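Local coordinates for membrane protein (Acinetobacter baumannii AB307-0294, PDB 5DL5) that forms an outer-membrane beta-barrel of the OprD porin family that probably lets small molecules, antibiotics among them, cross the outer membrane, at residues A[253-256]-A[262-265]. Residues are numbered along the deposited sequence; the frame is centred on the assembly and turned at random.
Sequences YSAT and NYAA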
ATOM      1  N   TYR A 253      17.345   6.750   3.899  1.00 37.04           N
ATOM      2  CA  TYR A 253      18.102   6.055   4.964  1.00 39.22           C
ATOM      3  C   TYR A 253      19.138   5.099   4.329  1.00 40.90           C
ATOM      4  O   TYR A 253      20.149   4.905   4.938  1.00 44.26           O
ATOM      5  CB  TYR A 253      17.232   5.341   5.929  1.00 38.75           C
ATOM      6  CG  TYR A 253      16.277   4.378   5.264  1.00 37.55           C
ATOM      7  CD1 TYR A 253      15.068   4.820   4.808  1.00 38.05           C
ATOM      8  CD2 TYR A 253      16.612   2.949   5.048  1.00 39.46           C
ATOM      9  CE1 TYR A 253      14.138   3.956   4.211  1.00 37.31           C
ATOM     10  CE2 TYR A 253      15.704   2.072   4.395  1.00 33.96           C
ATOM     11  CZ  TYR A 253      14.443   2.602   4.028  1.00 34.88           C
ATOM     12  OH  TYR A 253      13.457   1.889   3.340  1.00 33.80           O
ATOM     13  N   SER A 254      18.966   4.561   3.126  1.00 38.27           N
ATOM     14  CA  SER A 254      19.941   3.518   2.580  1.00 36.83           C
ATOM     15  C   SER A 254      20.933   4.114   1.568  1.00 38.63           C
ATOM     16  O   SER A 254      21.548   3.399   0.842  1.00 38.71           O
ATOM     17  CB  SER A 254      19.051   2.369   1.992  1.00 35.22           C
ATOM     18  OG  SER A 254      18.334   2.848   0.854  1.00 33.46           O
ATOM     19  N   ALA A 255      21.121   5.445   1.483  1.00 38.60           N
ATOM     20  CA  ALA A 255      21.904   6.033   0.390  1.00 39.91           C
ATOM     21  C   ALA A 255      23.328   5.618   0.497  1.00 42.49           C
ATOM     22  O   ALA A 255      23.785   5.390   1.612  1.00 43.30           O
ATOM     23  CB  ALA A 255      21.895   7.546   0.409  1.00 42.07           C
ATOM     24  N   THR A 256      24.011   5.491  -0.653  1.00 41.59           N
ATOM     25  CA  THR A 256      25.514   5.276  -0.633  1.00 44.19           C
ATOM     26  C   THR A 256      26.131   6.367  -1.429  1.00 45.27           C
ATOM     27  O   THR A 256      25.415   7.253  -1.956  1.00 43.48           O
ATOM     28  CB  THR A 256      25.896   3.890  -1.217  1.00 45.10           C
ATOM     29  OG1 THR A 256      25.174   3.631  -2.446  1.00 42.22           O
ATOM     30  CG2 THR A 256      25.506   2.856  -0.222  1.00 46.78           C
ATOM     31  N   ASN A 262      25.855  14.781   8.368  1.00 62.56           N
ATOM     32  CA  ASN A 262      24.800  14.605   9.290  1.00 63.64           C
ATOM     33  C   ASN A 262      23.741  13.610   8.851  1.00 62.38           C
ATOM     34  O   ASN A 262      22.779  13.361   9.584  1.00 60.43           O
ATOM     35  CB  ASN A 262      24.187  15.998   9.493  1.00 69.75           C
ATOM     36  CG  ASN A 262      23.316  16.070  10.717  1.00 73.65           C
ATOM     37  OD1 ASN A 262      23.505  15.317  11.660  1.00 79.45           O
ATOM     38  ND2 ASN A 262      22.356  16.962  10.710  1.00 75.60           N
ATOM     39  N   TYR A 263      23.923  13.014   7.670  1.00 58.59           N
ATOM     40  CA  TYR A 263      22.950  12.072   7.062  1.00 55.71           C
ATOM     41  C   TYR A 263      22.454  10.963   8.014  1.00 56.48           C
ATOM     42  O   TYR A 263      21.236  10.623   8.100  1.00 53.10           O
ATOM     43  CB  TYR A 263      23.620  11.385   5.835  1.00 51.86           C
ATOM     44  CG  TYR A 263      22.758  10.422   5.115  1.00 49.61           C
ATOM     45  CD1 TYR A 263      21.649  10.896   4.369  1.00 49.94           C
ATOM     46  CD2 TYR A 263      22.945   9.022   5.203  1.00 48.00           C
ATOM     47  CE1 TYR A 263      20.803  10.034   3.722  1.00 45.50           C
ATOM     48  CE2 TYR A 263      22.150   8.159   4.504  1.00 47.20           C
ATOM     49  CZ  TYR A 263      21.060   8.669   3.777  1.00 47.59           C
ATOM     50  OH  TYR A 263      20.231   7.861   3.070  1.00 46.69           O
ATOM     51  N   ALA A 264      23.453  10.433   8.689  1.00 60.49           N
ATOM     52  CA  ALA A 264      23.424   9.596   9.908  1.00 64.89           C
ATOM     53  C   ALA A 264      22.318   9.905  10.846  1.00 64.10           C
ATOM     54  O   ALA A 264      21.650   9.024  11.338  1.00 69.30           O
ATOM     55  CB  ALA A 264      24.806   9.808  10.647  1.00 69.48           C
ATOM     56  N   ALA A 265      22.149  11.195  11.086  1.00 66.25           N
ATOM     57  CA  ALA A 265      21.178  11.739  11.995  1.00 68.06           C
ATOM     58  C   ALA A 265      19.911  12.336  11.348  1.00 65.59           C
ATOM     59  O   ALA A 265      18.857  12.225  11.902  1.00 65.19           O
ATOM     60  CB  ALA A 265      21.885  12.819  12.800  1.00 70.45           C
TER
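Tyr263 reaches out of the short helix 263-266 and sets its phenol against the backbone of 253-256. From CB, the side chain runs outward: CG is anti to the backbone N (chi1 -179°), which carries the ring away from the helix toward 253-256. Along the ring, Tyr263 CE2 comes within 3.8 Å of Tyr253 O. CZ then meets the methyl of Ala255, which stands oblique to the ring, Ala255 CB to Tyr263 CZ 3.6 Å. At the tip, OH takes the backbone N-H of Ala255 in a fairly straight hydrogen bond, Ala255 N to Tyr263 OH 3.0 Å with 156° at the hydrogen. The amide N of Tyr253 is nearly as near, 3.2 Å from Tyr263 OH, but its angle is poor and it bonds Asp305 instead. A second hydrogen bond ties the phenol oxygen to Thr252 OG1.

Ser254, turned away, bonds Asp305 and the backbone of Gly303, joining 253-256 to another loop of the barrel. Tyr263 ties two parts of the connection between strands 233-246 and 273-286 to each other: its buried phenol oxygen is satisfied by the Ala255 N-H and Thr252 OG1, while the Ala255 methyl packs beside the ring end, so the ring is held at its tip.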